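Local coordinates for protein beta-galactosidase (Geobacillus stearothermophilus, PDB 4OIF) that probably hydrolyses terminal non-reducing beta-D-galactose residues from beta-D-galactosides, working as a zinc-containing homotrimer of glycoside hydrolase family 42, at residues A[329-332]-A[333-336]; A[286-289]-A[290-293]; A[340-343]-A[344-348]; A[359-362]-A[363-367]. All coordinates share one frame; numbering follows the deposited sequence.

Contact 1. Residues A[329-332]-A[333-336]; sequences NWHK and VNKA
Asn334 OD1 lies obliquely to the His331 imidazole, 3.3 Å from His331 CB. The imidazole of His331 in turn points at Trp330: its CD2 stands 3.4 Å above one face of the indole, toward the rim, while Trp330 CE3 sits at the imidazole's edge, in its plane. At the edge of the indole itself lies CG of Asn329. CG of Asn334 stays beside its own backbone N (chi1 -63°), and this turns the amide back toward the backbone of Asn329 and His331. There OD1 accepts from His331 N at 3.0 Å with a bent N-H...O angle of 139°, the donor tilted out of the carbonyl plane. On the other branch, Asn334 ND2 gives only a weak bond to Asn329 O (3.2 Å); its stronger acceptor is Phe431 O of the second subunit. All this belongs to the loop between strand 319-322 and helix 341-351 of the TIM barrel, where Trp330 is predicted to bind substrate and has a glycerol close by. Asparagine suits its place because one amide can serve a backbone N-H and backbone carbonyls together. With an alanine here, His331 N is likely to be left without this acceptor, and Phe431 O of the second subunit would probably lose the amide donor. Further along, water 1 joins His331 ND1 (3.1 Å) to Val333 O, to which it donates (3.0 Å). Asn334 is also the centre of an inverse gamma turn, after which Lys335 reaches out to a salt bridge with Asp539 of the second subunit.

Contact 2. Residues A[286-289]-A[290-293]; sequences YPAW and HNDW
Asn291 bends its side chain back to the carbonyl oxygen of Ala288, three residues earlier. Its CB lies 3.4 Å from Ala288 O. CG is turned between the backbone N and the carbonyl carbon (chi1 67°), which directs one branch at Ala288 and the other down the chain. The ND2 branch gives a short, nearly straight bond to Ala288 O, 2.8 Å at 160°, with the acceptor close to the amide plane; it also reaches Glu294. The OD1 branch accepts from Trp293 N (2.9 Å) in the carbonyl plane, on a lone pair, which makes an Asx turn. It also stands 3.0 Å above one face of the Trp293 indole, near the rim. Asn291 N adds a weak bond to Ala288 O and closes the type II turn from Ala288 to Asn291. His290 takes the third position of that turn with a positive phi of 73°, and its imidazole receives Trp289 CB over a face, a CH-pi contact 4.0 Å from the ring centroid. The Ala288 methyl, a short apolar group between two aromatic ones, touches Trp293 CZ2 and packs on Tyr536 of the second subunit. At the start of this barrel loop, Tyr286 bonds Glu322, the predicted nucleophile. Because Asn291 spends both amide ends on polar atoms before and after it, the amide should keep one rotation, and Ala288 O is gripped by two N-H donors, one weak, from one residue.

Contact 3. Residues A[340-343]-A[344-348]; sequences GMHF and LSSMQ
Phe343 turns CG anti to its backbone N (chi1 -168°), whereas Met347, one helical turn on, keeps CG beside its own N (chi1 -64°); ring and thioether thus fall on the same flank. Met347 CG rests 3.6 Å from Phe343 CE2, and the terminal CE lies over the ring face, 4.1 Å from the centroid. Met347 SD stands obliquely, 4.7 Å from the Phe343 ring centroid, a Met-aromatic contact suiting a polarisable sulfur. Ser346 OG gives its proton to His342 O at 2.8 Å, while Ser346 N bonds the same oxygen from the opposite face of the carbonyl plane. Serine suits this buried helix because its hydroxyl finds an acceptor there; OG also lies over one face of the His342 imidazole, whose nitrogens are held by Lys337 and Tyr359. Met341 CE touches Leu344 CD2 at 3.9 Å. Gly340 is the N-cap: at its positive phi a CB would jam against the preceding carbonyl O; Glu390 takes its N-H and that of Phe343. From Leu344 on, N-H groups bond the carbonyls four residues back, marking the first turns of an alpha helix, here a TIM-barrel helix wedged between helix 386-399 and the C-terminal beta sheet.

Contact 4. Residues A[359-362]-A[363-367]; sequences YFQW and RKSRG
Water carries the polar link between Gln361 and the residues that follow it. Gln361 OE1 accepts from water 3 at 2.6 Å, and this water also bonds Ser365 OG (3.2 Å). Arg363 N donates to water 2 at 2.7 Å, which lies 3.1 Å from the same OE1, although that second link is less certain because other acceptors compete for the water's protons. OE1 has a direct partner too, Asn22 ND2. Close packing without bonding comes next. CG of Gln361 sits between its backbone N and carbonyl carbon (chi1 57°), and the extended chain beyond runs alongside Arg363 O, which lies 3.3 Å from Gln361 CG. Behind it, Gln361 CB stands over the centre of the Phe360 ring, 3.5 Å above the plane, and a cis peptide joins these two residues, as in many clan GH-A glycosidases, after the last barrel strand. Trp362 and Arg363 touch through CD1 and CB (3.6 Å), with indole and guanidinium planes 76° apart. The polar ends find partners in other parts of the chain: Arg363 NE and Trp362 NE1 converge on Asp36, Arg363 NH1 bonds Asn381, and Lys364 pairs with Asp378. A leucine replacing Gln361 would keep the apolar stem, but Asn22 and the two waters would probably be left without their common acceptor, loosening the tie to Ser365. Glutamine suits the site by combining a slim stem with a buried carbonyl, and the chemistry implies a loop held largely through waters and through partners in other parts of the chain.

How the contacts relate
All four contacts belong to the TIM-barrel part of the chain, three in loops that follow its strands and one on helix 341-351. Contacts 3 and 4 are the buried ones, contacts 1 and 2 partly open; contacts 1, 2 and 4 all meet the second subunit, while contact 3 touches no other chain. The loops are built on asparagine or glutamine amides, with waters in contacts 1 and 4, whereas the helix of contact 3 relies on regular backbone bonds and sulfur, aromatic and aliphatic packing. Contacts 1 and 2 are tied by Lys335 NZ to His290 O (2.9 Å). Met341 packs contact 3 against Trp289 and His290 of contact 2, and His342 NE2 probably bonds Tyr359 OH of contact 4.

Contact 1. Residues A[329-332]-A[333-336]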
loop_
_atom_site.group_PDB
_atom_site.type_symbol
_atom_site.label_atom_id
_atom_site.label_comp_id
_atom_site.label_asym_id
_atom_site.label_seq_id
_atom_site.Cartn_x
_atom_site.Cartn_y
_atom_site.Cartn_z
ATOM N N ASN A 329 -21.447 -8.688 -1.299
ATOM C CA ASN A 329 -20.534 -9.421 -0.417
ATOM C C ASN A 329 -19.124 -8.868 -0.443
ATOM O O ASN A 329 -18.350 -9.060 0.494
ATOM C CB ASN A 329 -20.484 -10.900 -0.815
ATOM C CG ASN A 329 -19.963 -11.101 -2.237
ATOM O OD1 ASN A 329 -20.524 -10.567 -3.194
ATOM N ND2 ASN A 329 -18.869 -11.845 -2.372
ATOM N N TRP A 330 -18.803 -8.173 -1.527
ATOM C CA TRP A 330 -17.423 -7.842 -1.865
ATOM C C TRP A 330 -17.062 -6.389 -1.622
ATOM O O TRP A 330 -15.956 -5.974 -1.958
ATOM C CB TRP A 330 -17.156 -8.183 -3.329
ATOM C CG TRP A 330 -18.157 -7.571 -4.266
ATOM C CD1 TRP A 330 -19.418 -8.037 -4.546
ATOM C CD2 TRP A 330 -17.991 -6.375 -5.036
ATOM N NE1 TRP A 330 -20.041 -7.205 -5.445
ATOM C CE2 TRP A 330 -19.187 -6.180 -5.767
ATOM C CE3 TRP A 330 -16.948 -5.454 -5.188
ATOM C CZ2 TRP A 330 -19.363 -5.104 -6.632
ATOM C CZ3 TRP A 330 -17.126 -4.385 -6.052
ATOM C CH2 TRP A 330 -18.326 -4.216 -6.757
ATOM N N HIS A 331 -17.992 -5.624 -1.054
ATOM C CA HIS A 331 -17.748 -4.218 -0.722
ATOM C C HIS A 331 -17.057 -4.094 0.632
ATOM O O HIS A 331 -17.182 -4.989 1.463
ATOM C CB HIS A 331 -19.057 -3.423 -0.722
ATOM C CG HIS A 331 -19.468 -2.931 -2.076
ATOM N ND1 HIS A 331 -20.500 -2.036 -2.262
ATOM C CD2 HIS A 331 -18.980 -3.205 -3.310
ATOM C CE1 HIS A 331 -20.633 -1.783 -3.551
ATOM N NE2 HIS A 331 -19.724 -2.481 -4.209
ATOM N N LYS A 332 -16.325 -2.997 0.842
ATOM C CA LYS A 332 -15.619 -2.760 2.103
ATOM C C LYS A 332 -16.595 -2.672 3.266
ATOM O O LYS A 332 -16.269 -3.022 4.403
ATOM C CB LYS A 332 -14.788 -1.481 2.029
ATOM C CG LYS A 332 -13.529 -1.614 1.198
ATOM C CD LYS A 332 -12.561 -0.457 1.437
ATOM C CE LYS A 332 -13.123 0.883 0.962
ATOM N NZ LYS A 332 -13.340 0.955 -0.517
ATOM N N VAL A 333 -17.792 -2.184 2.965
ATOM C CA VAL A 333 -18.885 -2.114 3.926
ATOM C C VAL A 333 -20.125 -2.606 3.220
ATOM O O VAL A 333 -20.673 -1.898 2.377
ATOM C CB VAL A 333 -19.137 -0.679 4.446
ATOM C CG1 VAL A 333 -20.320 -0.665 5.409
ATOM C CG2 VAL A 333 -17.884 -0.100 5.100
ATOM N N ASN A 334 -20.567 -3.815 3.550
ATOM C CA ASN A 334 -21.711 -4.406 2.861
ATOM C C ASN A 334 -23.044 -4.032 3.492
ATOM O O ASN A 334 -23.715 -4.855 4.097
ATOM C CB ASN A 334 -21.551 -5.922 2.796
ATOM C CG ASN A 334 -20.338 -6.325 1.984
ATOM O OD1 ASN A 334 -20.288 -6.104 0.773
ATOM N ND2 ASN A 334 -19.336 -6.888 2.653
ATOM N N LYS A 335 -23.414 -2.771 3.329
ATOM C CA LYS A 335 -24.659 -2.255 3.866
ATOM C C LYS A 335 -25.806 -2.589 2.915
ATOM O O LYS A 335 -25.666 -2.478 1.693
ATOM C CB LYS A 335 -24.552 -0.747 4.081
ATOM C CG LYS A 335 -25.557 -0.139 5.032
ATOM C CD LYS A 335 -25.244 1.337 5.227
ATOM C CE LYS A 335 -26.222 2.011 6.145
ATOM N NZ LYS A 335 -25.916 3.460 6.175
ATOM N N ALA A 336 -26.931 -3.005 3.486
ATOM C CA ALA A 336 -28.120 -3.327 2.712
ATOM C C ALA A 336 -28.969 -2.094 2.438
ATOM O O ALA A 336 -28.928 -1.106 3.182
ATOM C CB ALA A 336 -28.951 -4.384 3.433
HETATM O O HOH W 1 -22.606 -1.937 0.023
#

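Contact 2. Residues A[286-289]-A[290-293]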
loop_
_atom_site.group_PDB
_atom_site.type_symbol
_atom_site.label_atom_id
_atom_site.label_comp_id
_atom_site.label_asym_id
_atom_site.label_seq_id
_atom_site.Cartn_x
_atom_site.Cartn_y
_atom_site.Cartn_z
ATOM N N TYR A 286 -24.228 -2.251 -9.030
ATOM C CA TYR A 286 -24.105 -2.384 -7.580
ATOM C C TYR A 286 -23.692 -1.055 -6.934
ATOM O O TYR A 286 -22.563 -0.893 -6.495
ATOM C CB TYR A 286 -23.123 -3.512 -7.254
ATOM C CG TYR A 286 -23.557 -4.835 -7.866
ATOM C CD1 TYR A 286 -24.551 -5.602 -7.270
ATOM C CD2 TYR A 286 -23.007 -5.294 -9.063
ATOM C CE1 TYR A 286 -24.973 -6.806 -7.827
ATOM C CE2 TYR A 286 -23.425 -6.495 -9.636
ATOM C CZ TYR A 286 -24.407 -7.245 -9.007
ATOM O OH TYR A 286 -24.832 -8.436 -9.550
ATOM N N PRO A 287 -24.613 -0.080 -6.891
ATOM C CA PRO A 287 -24.285 1.180 -6.220
ATOM C C PRO A 287 -24.149 0.977 -4.717
ATOM O O PRO A 287 -24.889 0.169 -4.155
ATOM C CB PRO A 287 -25.486 2.080 -6.542
ATOM C CG PRO A 287 -26.177 1.423 -7.682
ATOM C CD PRO A 287 -25.961 -0.040 -7.484
ATOM N N ALA A 288 -23.229 1.695 -4.081
ATOM C CA ALA A 288 -23.032 1.546 -2.650
ATOM C C ALA A 288 -24.005 2.436 -1.883
ATOM O O ALA A 288 -23.605 3.431 -1.269
ATOM C CB ALA A 288 -21.603 1.863 -2.278
ATOM N N TRP A 289 -25.288 2.066 -1.929
ATOM C CA TRP A 289 -26.347 2.863 -1.312
ATOM C C TRP A 289 -26.138 3.028 0.187
ATOM O O TRP A 289 -25.785 2.082 0.884
ATOM C CB TRP A 289 -27.727 2.243 -1.557
ATOM C CG TRP A 289 -28.149 2.130 -3.011
ATOM C CD1 TRP A 289 -28.354 0.973 -3.722
ATOM C CD2 TRP A 289 -28.428 3.207 -3.916
ATOM N NE1 TRP A 289 -28.746 1.268 -5.011
ATOM C CE2 TRP A 289 -28.799 2.629 -5.156
ATOM C CE3 TRP A 289 -28.409 4.601 -3.800
ATOM C CZ2 TRP A 289 -29.133 3.398 -6.268
ATOM C CZ3 TRP A 289 -28.744 5.366 -4.907
ATOM C CH2 TRP A 289 -29.100 4.762 -6.126
ATOM N N HIS A 290 -26.358 4.255 0.651
ATOM C CA HIS A 290 -26.308 4.620 2.060
ATOM C C HIS A 290 -24.886 4.649 2.603
ATOM O O HIS A 290 -24.680 4.531 3.810
ATOM C CB HIS A 290 -27.176 3.669 2.895
ATOM C CG HIS A 290 -28.523 3.402 2.299
ATOM N ND1 HIS A 290 -29.441 4.402 2.058
ATOM C CD2 HIS A 290 -29.107 2.247 1.902
ATOM C CE1 HIS A 290 -30.533 3.872 1.533
ATOM N NE2 HIS A 290 -30.355 2.568 1.429
ATOM N N ASN A 291 -23.914 4.824 1.710
ATOM C CA ASN A 291 -22.530 5.067 2.115
ATOM C C ASN A 291 -22.430 6.379 2.878
ATOM O O ASN A 291 -23.363 7.178 2.873
ATOM C CB ASN A 291 -21.574 5.076 0.907
ATOM C CG ASN A 291 -21.807 6.262 -0.045
ATOM O OD1 ASN A 291 -21.431 7.401 0.246
ATOM N ND2 ASN A 291 -22.380 5.976 -1.214
ATOM N N ASP A 292 -21.299 6.603 3.534
ATOM C CA ASP A 292 -21.170 7.780 4.382
ATOM C C ASP A 292 -20.333 8.877 3.747
ATOM O O ASP A 292 -19.818 9.736 4.454
ATOM C CB ASP A 292 -20.581 7.399 5.756
ATOM C CG ASP A 292 -19.148 6.891 5.676
ATOM O OD1 ASP A 292 -18.658 6.621 4.549
ATOM O OD2 ASP A 292 -18.523 6.736 6.757
ATOM N N TRP A 293 -20.193 8.871 2.425
ATOM C CA TRP A 293 -19.367 9.908 1.808
ATOM C C TRP A 293 -20.106 10.769 0.785
ATOM O O TRP A 293 -19.556 11.742 0.287
ATOM C CB TRP A 293 -18.113 9.290 1.170
ATOM C CG TRP A 293 -18.374 8.262 0.123
ATOM C CD1 TRP A 293 -18.736 8.485 -1.173
ATOM C CD2 TRP A 293 -18.271 6.845 0.272
ATOM N NE1 TRP A 293 -18.870 7.294 -1.840
ATOM C CE2 TRP A 293 -18.591 6.269 -0.974
ATOM C CE3 TRP A 293 -17.942 6.004 1.338
ATOM C CZ2 TRP A 293 -18.598 4.891 -1.182
ATOM C CZ3 TRP A 293 -17.942 4.635 1.128
ATOM C CH2 TRP A 293 -18.270 4.092 -0.122
#

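Contact 3. Residues A[340-343]-A[344-348]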
loop_
_atom_site.group_PDB
_atom_site.type_symbol
_atom_site.label_atom_id
_atom_site.label_comp_id
_atom_site.label_asym_id
_atom_site.label_seq_id
_atom_site.Cartn_x
_atom_site.Cartn_y
_atom_site.Cartn_z
ATOM N N GLY A 340 -37.707 0.675 1.000
ATOM C CA GLY A 340 -38.081 1.631 -0.024
ATOM C C GLY A 340 -37.016 1.894 -1.084
ATOM O O GLY A 340 -37.335 2.259 -2.222
ATOM N N MET A 341 -35.750 1.709 -0.719
ATOM C CA MET A 341 -34.661 2.049 -1.617
ATOM C C MET A 341 -34.589 1.077 -2.793
ATOM O O MET A 341 -34.209 1.458 -3.910
ATOM C CB MET A 341 -33.333 2.075 -0.857
ATOM C CG MET A 341 -32.109 2.212 -1.747
ATOM S SD MET A 341 -32.123 3.700 -2.763
ATOM C CE MET A 341 -32.101 4.942 -1.502
ATOM N N HIS A 342 -34.950 -0.181 -2.550
ATOM C CA HIS A 342 -34.918 -1.148 -3.632
ATOM C C HIS A 342 -35.972 -0.799 -4.674
ATOM O O HIS A 342 -35.687 -0.752 -5.885
ATOM C CB HIS A 342 -35.129 -2.572 -3.134
ATOM C CG HIS A 342 -35.107 -3.573 -4.241
ATOM N ND1 HIS A 342 -34.052 -3.672 -5.121
ATOM C CD2 HIS A 342 -36.027 -4.475 -4.656
ATOM C CE1 HIS A 342 -34.309 -4.613 -6.010
ATOM N NE2 HIS A 342 -35.504 -5.111 -5.753
ATOM N N PHE A 343 -37.186 -0.538 -4.201
ATOM C CA PHE A 343 -38.261 -0.122 -5.097
ATOM C C PHE A 343 -37.837 1.110 -5.932
ATOM O O PHE A 343 -37.951 1.135 -7.182
ATOM C CB PHE A 343 -39.547 0.167 -4.305
ATOM C CG PHE A 343 -40.743 0.323 -5.178
ATOM C CD1 PHE A 343 -41.486 -0.777 -5.553
ATOM C CD2 PHE A 343 -41.082 1.566 -5.697
ATOM C CE1 PHE A 343 -42.562 -0.642 -6.412
ATOM C CE2 PHE A 343 -42.157 1.708 -6.546
ATOM C CZ PHE A 343 -42.897 0.600 -6.905
ATOM N N LEU A 344 -37.311 2.105 -5.226
ATOM C CA LEU A 344 -36.864 3.364 -5.817
ATOM C C LEU A 344 -35.830 3.157 -6.913
ATOM O O LEU A 344 -35.997 3.657 -8.040
ATOM C CB LEU A 344 -36.301 4.272 -4.721
ATOM C CG LEU A 344 -35.460 5.500 -5.070
ATOM C CD1 LEU A 344 -36.196 6.487 -5.974
ATOM C CD2 LEU A 344 -34.972 6.190 -3.790
ATOM N N SER A 345 -34.773 2.414 -6.585
ATOM C CA SER A 345 -33.695 2.147 -7.537
ATOM C C SER A 345 -34.187 1.348 -8.761
ATOM O O SER A 345 -33.762 1.605 -9.900
ATOM C CB SER A 345 -32.532 1.421 -6.844
ATOM O OG SER A 345 -32.861 0.108 -6.432
ATOM N N SER A 346 -35.093 0.400 -8.542
ATOM C CA SER A 346 -35.629 -0.347 -9.670
ATOM C C SER A 346 -36.407 0.569 -10.616
ATOM O O SER A 346 -36.266 0.499 -11.866
ATOM C CB SER A 346 -36.515 -1.484 -9.171
ATOM O OG SER A 346 -35.818 -2.262 -8.223
ATOM N N MET A 347 -37.220 1.440 -10.022
ATOM C CA MET A 347 -37.966 2.393 -10.834
ATOM C C MET A 347 -37.013 3.312 -11.597
ATOM O O MET A 347 -37.277 3.646 -12.758
ATOM C CB MET A 347 -38.924 3.212 -9.974
ATOM C CG MET A 347 -40.012 2.369 -9.334
ATOM S SD MET A 347 -41.062 1.559 -10.555
ATOM C CE MET A 347 -40.907 -0.143 -10.044
ATOM N N GLN A 348 -35.907 3.705 -10.959
ATOM C CA GLN A 348 -34.930 4.551 -11.637
ATOM C C GLN A 348 -34.352 3.830 -12.842
ATOM O O GLN A 348 -34.124 4.430 -13.904
ATOM C CB GLN A 348 -33.799 4.972 -10.706
ATOM C CG GLN A 348 -32.850 5.946 -11.388
ATOM C CD GLN A 348 -31.561 6.189 -10.628
ATOM O OE1 GLN A 348 -31.105 5.343 -9.848
ATOM N NE2 GLN A 348 -30.952 7.351 -10.866
#

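Contact 4. Residues A[359-362]-A[363-367]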
loop_
_atom_site.group_PDB
_atom_site.type_symbol
_atom_site.label_atom_id
_atom_site.label_comp_id
_atom_site.label_asym_id
_atom_site.label_seq_id
_atom_site.Cartn_x
_atom_site.Cartn_y
_atom_site.Cartn_z
ATOM N N TYR A 359 -31.873 -9.578 -10.861
ATOM C CA TYR A 359 -31.029 -9.640 -9.691
ATOM C C TYR A 359 -29.904 -10.647 -9.824
ATOM O O TYR A 359 -29.974 -11.632 -10.578
ATOM C CB TYR A 359 -31.850 -10.025 -8.455
ATOM C CG TYR A 359 -33.144 -9.265 -8.279
ATOM C CD1 TYR A 359 -33.149 -7.880 -8.144
ATOM C CD2 TYR A 359 -34.364 -9.940 -8.225
ATOM C CE1 TYR A 359 -34.338 -7.187 -7.978
ATOM C CE2 TYR A 359 -35.553 -9.262 -8.051
ATOM C CZ TYR A 359 -35.535 -7.884 -7.928
ATOM O OH TYR A 359 -36.718 -7.205 -7.759
ATOM N N PHE A 360 -28.854 -10.393 -9.069
ATOM C CA PHE A 360 -28.061 -11.489 -8.586
ATOM C C PHE A 360 -28.288 -11.529 -7.088
ATOM O O PHE A 360 -27.988 -10.554 -6.403
ATOM C CB PHE A 360 -26.574 -11.342 -8.898
ATOM C CG PHE A 360 -25.799 -12.559 -8.517
ATOM C CD1 PHE A 360 -25.626 -13.599 -9.425
ATOM C CD2 PHE A 360 -25.330 -12.713 -7.222
ATOM C CE1 PHE A 360 -24.955 -14.747 -9.064
ATOM C CE2 PHE A 360 -24.660 -13.859 -6.850
ATOM C CZ PHE A 360 -24.474 -14.880 -7.770
ATOM N N GLN A 361 -28.828 -12.628 -6.570
ATOM C CA GLN A 361 -29.290 -13.771 -7.347
ATOM C C GLN A 361 -30.676 -14.165 -6.816
ATOM O O GLN A 361 -31.250 -13.443 -6.002
ATOM C CB GLN A 361 -28.306 -14.947 -7.246
ATOM C CG GLN A 361 -28.032 -15.416 -5.826
ATOM C CD GLN A 361 -27.072 -16.606 -5.763
ATOM O OE1 GLN A 361 -27.114 -17.501 -6.605
ATOM N NE2 GLN A 361 -26.213 -16.620 -4.747
ATOM N N TRP A 362 -31.221 -15.291 -7.267
ATOM C CA TRP A 362 -32.520 -15.717 -6.763
ATOM C C TRP A 362 -32.419 -16.194 -5.322
ATOM O O TRP A 362 -33.121 -15.700 -4.437
ATOM C CB TRP A 362 -33.113 -16.834 -7.613
ATOM C CG TRP A 362 -34.284 -17.480 -6.934
ATOM C CD1 TRP A 362 -34.333 -18.734 -6.391
ATOM C CD2 TRP A 362 -35.563 -16.882 -6.678
ATOM N NE1 TRP A 362 -35.568 -18.961 -5.833
ATOM C CE2 TRP A 362 -36.343 -17.842 -5.999
ATOM C CE3 TRP A 362 -36.125 -15.628 -6.964
ATOM C CZ2 TRP A 362 -37.663 -17.590 -5.607
ATOM C CZ3 TRP A 362 -37.431 -15.380 -6.575
ATOM C CH2 TRP A 362 -38.181 -16.353 -5.897
ATOM N N ARG A 363 -31.550 -17.175 -5.107
ATOM C CA ARG A 363 -31.362 -17.768 -3.794
ATOM C C ARG A 363 -29.892 -17.714 -3.374
ATOM O O ARG A 363 -29.005 -18.062 -4.151
ATOM C CB ARG A 363 -31.870 -19.217 -3.796
ATOM C CG ARG A 363 -31.879 -19.880 -2.428
ATOM C CD ARG A 363 -32.343 -21.342 -2.495
ATOM N NE ARG A 363 -33.788 -21.459 -2.694
ATOM C CZ ARG A 363 -34.700 -21.421 -1.718
ATOM N NH1 ARG A 363 -34.345 -21.264 -0.440
ATOM N NH2 ARG A 363 -35.982 -21.533 -2.028
ATOM N N LYS A 364 -29.643 -17.286 -2.141
ATOM C CA LYS A 364 -28.289 -17.233 -1.600
ATOM C C LYS A 364 -27.570 -18.565 -1.696
ATOM O O LYS A 364 -28.149 -19.625 -1.433
ATOM C CB LYS A 364 -28.306 -16.769 -0.136
ATOM C CG LYS A 364 -28.665 -15.286 0.005
ATOM C CD LYS A 364 -28.495 -14.768 1.421
ATOM C CE LYS A 364 -28.827 -13.285 1.496
ATOM N NZ LYS A 364 -29.021 -12.837 2.909
ATOM N N SER A 365 -26.305 -18.493 -2.090
ATOM C CA SER A 365 -25.409 -19.636 -2.039
ATOM C C SER A 365 -25.218 -20.076 -0.598
ATOM O O SER A 365 -25.052 -19.257 0.279
ATOM C CB SER A 365 -24.059 -19.287 -2.671
ATOM O OG SER A 365 -24.192 -19.140 -4.069
ATOM N N ARG A 366 -25.232 -21.369 -0.339
ATOM C CA ARG A 366 -25.070 -21.790 1.037
ATOM C C ARG A 366 -23.630 -21.654 1.499
ATOM O O ARG A 366 -23.358 -21.445 2.686
ATOM C CB ARG A 366 -25.522 -23.225 1.220
ATOM C CG ARG A 366 -25.636 -23.583 2.670
ATOM C CD ARG A 366 -26.193 -24.954 2.833
ATOM N NE ARG A 366 -26.219 -25.337 4.233
ATOM C CZ ARG A 366 -26.276 -26.596 4.634
ATOM N NH1 ARG A 366 -26.308 -27.572 3.731
ATOM N NH2 ARG A 366 -26.290 -26.877 5.926
ATOM N N GLY A 367 -22.707 -21.787 0.553
ATOM C CA GLY A 367 -21.292 -21.710 0.861
ATOM C C GLY A 367 -20.562 -20.920 -0.205
ATOM O O GLY A 367 -21.183 -20.437 -1.153
HETATM O O HOH W 2 -30.118 -18.334 -7.029
HETATM O O HOH W 3 -24.783 -18.466 -7.098
#